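PDB 3H2J: esterase from Xanthomonas oryzae pv. oryzae, which probably hydrolyses carboxylic ester bonds as a serine hydrolase of the alpha/beta-hydrolase superfamily. Local coordinates for residues A[16-21]-A[41-46]; A[171-176]-A[201-206]; A[328-333]-A[357-362]. One frame throughout, in Å; residues are numbered along the deposited sequence.

Contact 1 of 3, residues A[16-21]-A[41-46]; sequences YTRDAI and KCNVRV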
loop_
_atom_site.group_PDB
_atom_site.type_symbol
_atom_site.label_atom_id
_atom_site.label_comp_id
_atom_site.label_asym_id
_atom_site.label_seq_id
_atom_site.Cartn_x
_atom_site.Cartn_y
_atom_site.Cartn_z
ATOM N N TYR A 16 11.652 -18.446 -10.910
ATOM C CA TYR A 16 12.916 -17.786 -11.225
ATOM C C TYR A 16 14.034 -18.429 -10.408
ATOM O O TYR A 16 13.941 -18.503 -9.184
ATOM C CB TYR A 16 12.842 -16.293 -10.896
ATOM C CG TYR A 16 11.684 -15.588 -11.562
ATOM C CD1 TYR A 16 10.532 -15.267 -10.844
ATOM C CD2 TYR A 16 11.721 -15.282 -12.920
ATOM C CE1 TYR A 16 9.441 -14.661 -11.464
ATOM C CE2 TYR A 16 10.634 -14.678 -13.552
ATOM C CZ TYR A 16 9.499 -14.371 -12.817
ATOM O OH TYR A 16 8.420 -13.786 -13.442
ATOM N N THR A 17 15.083 -18.897 -11.081
ATOM C CA THR A 17 16.203 -19.524 -10.389
ATOM C C THR A 17 17.017 -18.463 -9.652
ATOM O O THR A 17 16.956 -17.280 -9.992
ATOM C CB THR A 17 17.134 -20.275 -11.370
ATOM O OG1 THR A 17 17.774 -19.340 -12.249
ATOM C CG2 THR A 17 16.335 -21.279 -12.193
ATOM N N ARG A 18 17.776 -18.885 -8.646
ATOM C CA ARG A 18 18.588 -17.946 -7.893
ATOM C C ARG A 18 19.533 -17.230 -8.850
ATOM O O ARG A 18 19.725 -16.019 -8.748
ATOM C CB ARG A 18 19.385 -18.665 -6.792
ATOM C CG ARG A 18 20.547 -19.517 -7.283
ATOM C CD ARG A 18 21.264 -20.203 -6.116
ATOM N NE ARG A 18 21.904 -19.258 -5.205
ATOM C CZ ARG A 18 23.106 -18.720 -5.397
ATOM N NH1 ARG A 18 23.817 -19.031 -6.474
ATOM N NH2 ARG A 18 23.600 -17.867 -4.508
ATOM N N ASP A 19 20.103 -17.980 -9.793
ATOM C CA ASP A 19 21.029 -17.413 -10.770
ATOM C C ASP A 19 20.349 -16.392 -11.674
ATOM O O ASP A 19 20.937 -15.362 -12.011
ATOM C CB ASP A 19 21.661 -18.521 -11.625
ATOM C CG ASP A 19 22.678 -19.346 -10.857
ATOM O OD1 ASP A 19 23.107 -18.903 -9.770
ATOM O OD2 ASP A 19 23.061 -20.433 -11.343
ATOM N N ALA A 20 19.113 -16.679 -12.072
ATOM C CA ALA A 20 18.366 -15.762 -12.924
ATOM C C ALA A 20 18.152 -14.451 -12.181
ATOM O O ALA A 20 18.259 -13.374 -12.768
ATOM C CB ALA A 20 17.014 -16.371 -13.311
ATOM N N ILE A 21 17.855 -14.544 -10.886
ATOM C CA ILE A 21 17.631 -13.350 -10.077
ATOM C C ILE A 21 18.937 -12.586 -9.860
ATOM O O ILE A 21 18.962 -11.358 -9.908
ATOM C CB ILE A 21 17.003 -13.706 -8.708
ATOM C CG1 ILE A 21 15.664 -14.417 -8.925
ATOM C CG2 ILE A 21 16.775 -12.440 -7.889
ATOM C CD1 ILE A 21 15.015 -14.927 -7.646
ATOM N N LYS A 41 19.845 -15.518 -2.767
ATOM C CA LYS A 41 20.134 -16.709 -1.979
ATOM C C LYS A 41 19.117 -17.790 -2.329
ATOM O O LYS A 41 19.385 -18.983 -2.192
ATOM C CB LYS A 41 20.024 -16.394 -0.481
ATOM C CG LYS A 41 20.305 -17.584 0.438
ATOM C CD LYS A 41 20.021 -17.277 1.917
ATOM C CE LYS A 41 18.517 -17.250 2.215
ATOM N NZ LYS A 41 18.199 -17.128 3.677
ATOM N N CYS A 42 17.959 -17.353 -2.813
ATOM C CA CYS A 42 16.855 -18.259 -3.109
ATOM C C CYS A 42 16.299 -18.246 -4.517
ATOM O O CYS A 42 16.419 -17.257 -5.237
ATOM C CB CYS A 42 15.683 -17.922 -2.184
ATOM S SG CYS A 42 16.132 -17.696 -0.440
ATOM N N ASN A 43 15.675 -19.364 -4.884
ATOM C CA ASN A 43 14.972 -19.473 -6.153
ATOM C C ASN A 43 13.643 -18.877 -5.700
ATOM O O ASN A 43 13.350 -18.886 -4.503
ATOM C CB ASN A 43 14.737 -20.934 -6.549
ATOM C CG ASN A 43 16.022 -21.683 -6.830
ATOM O OD1 ASN A 43 16.844 -21.243 -7.629
ATOM N ND2 ASN A 43 16.195 -22.828 -6.177
ATOM N N VAL A 44 12.842 -18.356 -6.622
ATOM C CA VAL A 44 11.561 -17.777 -6.229
ATOM C C VAL A 44 10.423 -18.283 -7.096
ATOM O O VAL A 44 10.438 -18.127 -8.316
ATOM C CB VAL A 44 11.589 -16.231 -6.293
ATOM C CG1 VAL A 44 10.201 -15.672 -6.010
ATOM C CG2 VAL A 44 12.587 -15.687 -5.274
ATOM N N ARG A 45 9.436 -18.893 -6.456
ATOM C CA ARG A 45 8.282 -19.410 -7.173
ATOM C C ARG A 45 7.122 -18.452 -6.983
ATOM O O ARG A 45 6.845 -18.018 -5.861
ATOM C CB ARG A 45 7.910 -20.799 -6.654
ATOM C CG ARG A 45 8.264 -21.919 -7.607
ATOM C CD ARG A 45 9.756 -22.015 -7.853
ATOM N NE ARG A 45 10.476 -22.485 -6.678
ATOM C CZ ARG A 45 11.674 -23.058 -6.719
ATOM N NH1 ARG A 45 12.288 -23.236 -7.879
ATOM N NH2 ARG A 45 12.254 -23.457 -5.599
ATOM N N VAL A 46 6.451 -18.125 -8.084
ATOM C CA VAL A 46 5.328 -17.199 -8.063
ATOM C C VAL A 46 3.997 -17.918 -8.207
ATOM O O VAL A 46 3.779 -18.655 -9.168
ATOM C CB VAL A 46 5.445 -16.167 -9.202
ATOM C CG1 VAL A 46 4.306 -15.159 -9.113
ATOM C CG2 VAL A 46 6.799 -15.476 -9.141
#
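Asn43 reaches Arg18 because its chi1 of -65° sets CG beside its own backbone N, and chi2 of -53° then turns OD1 onto the N-H of Arg18. The resulting hydrogen bond, Arg18 N to Asn43 OD1, is short at 2.7 Å but bent, with 145° at the hydrogen. It engages an amide in the first turn of helix 18-25, while the N-cap residue Thr17 accepts through OG1 from Ala20 N, three residues on, at 3.0 Å, the capping bond.

Just before the helix, Tyr16 and Val44 form an antiparallel hydrogen-bonded pair, with Tyr16 N to Val44 O at 2.9 Å and Val44 N to Tyr16 O at 2.8 Å. Strand 7-16, outermost in the sheet, is thus paired to its neighbour up to the residue where the chain turns into the helix. On the face shared by Tyr16 and Val44, Val46 CG2 meets the ring edge of Tyr16 at CE1, 3.6 Å away. Ile21 comes from the helix side at about a right angle to Val44, and its CD1 presses tightly on Val44 CG2 (3.5 Å), with Val110 of helix 108-114 also packing against both residues.

The Arg18 side chain runs out beside the loop that leads into strand 43-54. Its guanidinium has Lys41 O at its edge, too far for a bond, and makes a salt bridge with Asp19 through NH1; Arg74 lies close with like charge. Cys42 is joined to Cys75 by a disulfide, and Cys42 O lies 3.5 Å from Arg18 CA. That oxygen is buried without a hydrogen-bond partner, leaving this weak CA-H contact as a modest compensation, while the positive end of the helix dipole is probably steadied by the oxygens of Asn43 and Thr17.

Contact 2 of 3, residues A[171-176]-A[201-206]; sequences MLSGYS and ASAPIS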
loop_
_atom_site.group_PDB
_atom_site.type_symbol
_atom_site.label_atom_id
_atom_site.label_comp_id
_atom_site.label_asym_id
_atom_site.label_seq_id
_atom_site.Cartn_x
_atom_site.Cartn_y
_atom_site.Cartn_z
ATOM N N MET A 171 5.639 -10.530 9.457
ATOM C CA MET A 171 6.141 -9.174 9.294
ATOM C C MET A 171 5.238 -8.449 8.302
ATOM O O MET A 171 4.481 -9.077 7.554
ATOM C CB MET A 171 7.572 -9.186 8.748
ATOM C CG MET A 171 8.585 -9.958 9.574
ATOM S SD MET A 171 10.182 -9.986 8.732
ATOM C CE MET A 171 11.223 -10.792 9.996
ATOM N N LEU A 172 5.325 -7.126 8.291
ATOM C CA LEU A 172 4.511 -6.339 7.380
ATOM C C LEU A 172 5.311 -5.220 6.739
ATOM O O LEU A 172 6.197 -4.632 7.364
ATOM C CB LEU A 172 3.315 -5.734 8.119
ATOM C CG LEU A 172 2.312 -6.703 8.758
ATOM C CD1 LEU A 172 1.338 -5.924 9.632
ATOM C CD2 LEU A 172 1.571 -7.475 7.671
ATOM N N SER A 173 5.000 -4.939 5.479
ATOM C CA SER A 173 5.651 -3.856 4.756
ATOM C C SER A 173 4.758 -3.459 3.593
ATOM O O SER A 173 3.849 -4.198 3.220
ATOM C CB SER A 173 7.025 -4.287 4.246
ATOM O OG SER A 173 7.768 -3.161 3.812
ATOM N N GLY A 174 5.010 -2.287 3.026
ATOM C CA GLY A 174 4.204 -1.820 1.915
ATOM C C GLY A 174 4.733 -0.484 1.452
ATOM O O GLY A 174 5.389 0.220 2.217
ATOM N N TYR A 175 4.438 -0.123 0.209
ATOM C CA TYR A 175 4.926 1.130 -0.351
ATOM C C TYR A 175 3.819 2.065 -0.832
ATOM O O TYR A 175 2.892 1.637 -1.525
ATOM C CB TYR A 175 5.883 0.817 -1.506
ATOM C CG TYR A 175 6.012 1.912 -2.547
ATOM C CD1 TYR A 175 6.667 3.112 -2.259
ATOM C CD2 TYR A 175 5.482 1.741 -3.826
ATOM C CE1 TYR A 175 6.793 4.116 -3.228
ATOM C CE2 TYR A 175 5.600 2.732 -4.799
ATOM C CZ TYR A 175 6.256 3.914 -4.494
ATOM O OH TYR A 175 6.376 4.885 -5.459
ATOM N N SER A 176 3.948 3.342 -0.468
ATOM C CA SER A 176 2.998 4.396 -0.842
ATOM C C SER A 176 1.635 4.133 -0.192
ATOM O O SER A 176 1.521 4.192 1.036
ATOM C CB SER A 176 2.882 4.469 -2.365
ATOM O OG SER A 176 2.247 5.667 -2.763
ATOM N N ALA A 201 7.922 -7.611 13.145
ATOM C CA ALA A 201 8.462 -6.427 12.489
ATOM C C ALA A 201 7.480 -5.819 11.504
ATOM O O ALA A 201 6.733 -6.529 10.840
ATOM C CB ALA A 201 9.766 -6.778 11.770
ATOM N N SER A 202 7.481 -4.493 11.434
ATOM C CA SER A 202 6.623 -3.765 10.513
ATOM C C SER A 202 7.474 -2.652 9.915
ATOM O O SER A 202 8.166 -1.933 10.641
ATOM C CB SER A 202 5.428 -3.159 11.246
ATOM O OG SER A 202 4.598 -2.445 10.340
ATOM N N ALA A 203 7.433 -2.506 8.598
ATOM C CA ALA A 203 8.229 -1.469 7.964
ATOM C C ALA A 203 7.481 -0.734 6.864
ATOM O O ALA A 203 7.716 -0.963 5.675
ATOM C CB ALA A 203 9.492 -2.065 7.416
ATOM N N PRO A 204 6.548 0.147 7.251
ATOM C CA PRO A 204 5.775 0.915 6.270
ATOM C C PRO A 204 6.726 1.821 5.491
ATOM O O PRO A 204 7.651 2.399 6.066
ATOM C CB PRO A 204 4.804 1.714 7.139
ATOM C CG PRO A 204 4.628 0.845 8.357
ATOM C CD PRO A 204 6.040 0.363 8.617
ATOM N N ILE A 205 6.485 1.959 4.193
ATOM C CA ILE A 205 7.328 2.778 3.335
ATOM C C ILE A 205 6.564 3.901 2.643
ATOM O O ILE A 205 5.604 3.650 1.910
ATOM C CB ILE A 205 7.985 1.922 2.222
ATOM C CG1 ILE A 205 8.789 0.775 2.838
ATOM C CG2 ILE A 205 8.865 2.803 1.334
ATOM C CD1 ILE A 205 9.971 1.223 3.642
ATOM N N SER A 206 6.999 5.134 2.886
ATOM C CA SER A 206 6.420 6.320 2.271
ATOM C C SER A 206 4.904 6.347 2.277
ATOM O O SER A 206 4.276 6.637 1.253
ATOM C CB SER A 206 6.921 6.444 0.826
ATOM O OG SER A 206 8.335 6.390 0.777
#
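Ser173 and Ala203 share the one side-chain hydrogen bond of this pairing: the hydroxyl OG of Ser173 donates to Ala203 O at 2.9 Å, approaching from a position tilted 32° out of the carbonyl plane. OG lies on the far side of CB from its own backbone N (chi1 -167°), which carries it across to the neighbouring strand. Backbone bonds flank it. Leu172 N gives to Ala201 O at 3.0 Å, and Leu172 O receives Ala203 N at 2.8 Å; farther on, Ile205 N bonds to Gly174 O and Ser176 N to Ile205 O, both at 2.9 Å.

The two strands run parallel, joined through helix 177-192 as a beta-alpha-beta unit in the central sheet of an alpha/beta-hydrolase fold. Gly174 and Ser176 fit the GxSxG nucleophile elbow, and Ser176, with the strained backbone (phi 65°) expected there, probably serves as the nucleophile; its OG bonds to His377. The bond from Ser176 N to Ile205 O ties the start of that turn to strand 198-205.

The apolar packing lies on the face of Met171, Ser173, Tyr175, Ala201 and Ile205. Met171 CG lies 4.0 Å from Ala201 CB, and at the other end Ile205 CG2 sits at the ring edge of Tyr175, 4.2 Å from CD1. Ser176 CB stands over the centre of one face of the same ring. On the other side of the sheet, Leu172 CB lies near Ser202 OG, which is held by Gln186. Helix 376-396 closes over Ala203 and Ile205 through Val388, and Pro204 leans on Thr328 and Leu330 of strand 328-332.

Contact 3 of 3, residues A[328-333]-A[357-362]; sequences TLLCGS and NQVALV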
loop_
_atom_site.group_PDB
_atom_site.type_symbol
_atom_site.label_atom_id
_atom_site.label_comp_id
_atom_site.label_asym_id
_atom_site.label_seq_id
_atom_site.Cartn_x
_atom_site.Cartn_y
_atom_site.Cartn_z
ATOM N N THR A 328 8.969 -1.202 14.873
ATOM C CA THR A 328 8.566 -0.601 13.607
ATOM C C THR A 328 9.564 0.405 13.059
ATOM O O THR A 328 10.057 1.266 13.788
ATOM C CB THR A 328 7.200 0.106 13.780
ATOM O OG1 THR A 328 6.271 -0.802 14.382
ATOM C CG2 THR A 328 6.650 0.564 12.439
ATOM N N LEU A 329 9.852 0.292 11.766
ATOM C CA LEU A 329 10.779 1.193 11.097
ATOM C C LEU A 329 10.092 1.863 9.914
ATOM O O LEU A 329 9.808 1.227 8.903
ATOM C CB LEU A 329 12.020 0.432 10.604
ATOM C CG LEU A 329 13.072 1.287 9.879
ATOM C CD1 LEU A 329 13.645 2.345 10.825
ATOM C CD2 LEU A 329 14.184 0.395 9.366
ATOM N N LEU A 330 9.813 3.152 10.058
ATOM C CA LEU A 330 9.176 3.922 9.002
ATOM C C LEU A 330 10.274 4.426 8.071
ATOM O O LEU A 330 11.220 5.073 8.513
ATOM C CB LEU A 330 8.409 5.104 9.611
ATOM C CG LEU A 330 7.024 4.837 10.218
ATOM C CD1 LEU A 330 7.005 3.517 10.955
ATOM C CD2 LEU A 330 6.641 5.994 11.133
ATOM N N CYS A 331 10.166 4.114 6.785
ATOM C CA CYS A 331 11.178 4.554 5.837
ATOM C C CYS A 331 10.559 5.475 4.805
ATOM O O CYS A 331 9.382 5.356 4.480
ATOM C CB CYS A 331 11.822 3.346 5.138
ATOM S SG CYS A 331 13.248 3.707 4.050
ATOM N N GLY A 332 11.366 6.400 4.300
ATOM C CA GLY A 332 10.893 7.334 3.297
ATOM C C GLY A 332 12.029 8.252 2.897
ATOM O O GLY A 332 13.172 8.034 3.301
ATOM N N SER A 333 11.724 9.273 2.106
ATOM C CA SER A 333 12.738 10.226 1.658
ATOM C C SER A 333 12.326 11.660 1.960
ATOM O O SER A 333 11.182 12.052 1.733
ATOM C CB SER A 333 12.972 10.094 0.153
ATOM O OG SER A 333 13.833 11.125 -0.308
ATOM N N ASN A 357 7.600 3.507 22.201
ATOM C CA ASN A 357 8.915 3.873 21.695
ATOM C C ASN A 357 9.419 2.719 20.837
ATOM O O ASN A 357 10.610 2.415 20.809
ATOM C CB ASN A 357 9.881 4.139 22.846
ATOM C CG ASN A 357 10.649 5.426 22.658
ATOM O OD1 ASN A 357 11.327 5.615 21.646
ATOM N ND2 ASN A 357 10.543 6.327 23.631
ATOM N N GLN A 358 8.484 2.086 20.136
ATOM C CA GLN A 358 8.774 0.951 19.269
ATOM C C GLN A 358 9.006 1.368 17.824
ATOM O O GLN A 358 9.440 0.562 17.004
ATOM C CB GLN A 358 7.602 -0.032 19.311
ATOM C CG GLN A 358 7.382 -0.662 20.662
ATOM C CD GLN A 358 8.570 -1.484 21.095
ATOM O OE1 GLN A 358 8.903 -2.490 20.468
ATOM N NE2 GLN A 358 9.226 -1.058 22.165
ATOM N N VAL A 359 8.724 2.630 17.518
ATOM C CA VAL A 359 8.847 3.120 16.151
ATOM C C VAL A 359 10.022 4.047 15.885
ATOM O O VAL A 359 10.275 4.989 16.636
ATOM C CB VAL A 359 7.552 3.847 15.731
ATOM C CG1 VAL A 359 7.520 4.041 14.227
ATOM C CG2 VAL A 359 6.341 3.051 16.202
ATOM N N ALA A 360 10.727 3.775 14.793
ATOM C CA ALA A 360 11.868 4.582 14.389
ATOM C C ALA A 360 11.683 4.943 12.926
ATOM O O ALA A 360 10.792 4.421 12.259
ATOM C CB ALA A 360 13.156 3.798 14.572
ATOM N N LEU A 361 12.507 5.850 12.425
ATOM C CA LEU A 361 12.400 6.219 11.027
ATOM C C LEU A 361 13.773 6.352 10.408
ATOM O O LEU A 361 14.744 6.699 11.082
ATOM C CB LEU A 361 11.632 7.533 10.858
ATOM C CG LEU A 361 12.387 8.843 11.085
ATOM C CD1 LEU A 361 11.507 10.013 10.662
ATOM C CD2 LEU A 361 12.793 8.958 12.545
ATOM N N VAL A 362 13.848 6.058 9.118
ATOM C CA VAL A 362 15.095 6.165 8.383
ATOM C C VAL A 362 14.780 6.986 7.133
ATOM O O VAL A 362 13.771 6.754 6.463
ATOM C CB VAL A 362 15.645 4.762 8.009
ATOM C CG1 VAL A 362 14.608 3.981 7.217
ATOM C CG2 VAL A 362 16.936 4.899 7.222
#
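Val362 CG1 is the bump that fills the main hollow of this contact, the dip between Leu329 and Cys331 on one face of the sheet. Val362 CG1 rests 3.5 Å from both Cys331 SG and Cys331 CB, with Leu329 CD1 4.1 Å from Val362 CG1. Chi1 of 56° puts CG1 of Val362 between its backbone N and carbonyl carbon, aimed at the neighbouring strand. Leu329 CD1 also reaches Ala360 CB, at 4.0 Å, and so bridges alternate residues of the opposing strand.

On the other face the knob is Val359 CG1. Both methyls of Leu330 close on it as the two side chains cross at a slant: Leu330 CD1 lies a tight 3.4 Å from Val359 CG1, CD2 less close, while Thr328 CG2 borders it as well. Thr328 and Val359 lie side by side, pointing the same way. Leu361 follows a different course: its CB touches Leu330 O, but the rest of the side chain leads away from the contact.

Between the faces, Thr328 N bonds to Gln358 O (2.8 Å) and Leu330 N to Ala360 O (2.7 Å), while Ala360 N returns to Thr328 O and Val362 N to Leu330 O. The last bond, Gly332 N to Val362 O, is longer at 3.3 Å. The strand axes are 25° apart.

Strand 359-363 is the outermost on this side of the sheet, and helix 342-353 makes the beta-alpha-beta crossover to it, packing Ile348 on Val359 and Leu361. Helix 376-396 lies against the other face, where Val387 meets Val362 and Cys384 is disulfide-bonded to Cys331, and strand 198-205 pairs with the far side of strand 328-332.

In the fold
All three contacts belong to one mixed sheet at different depths: contact 2 is wholly buried, contact 3 is largely buried although Ala360 and Leu361 of its edge strand are exposed, and contact 1 is partly buried. Contacts 2 and 3, with centres 10 Å apart, are joined directly: strands 198-205 and 328-332 are neighbours, with Ser202 O and Leu329 N probably hydrogen-bonded, and both meet helix 376-396. Contact 1 stands 23 Å from contact 2, centre to centre, without touching it. Chemistry follows place: parallel pairing throughout contacts 2 and 3, with a serine hydroxyl in contact 2 and aliphatic interlocking in contact 3, but antiparallel pairing, helix capping and charged side chains in contact 1.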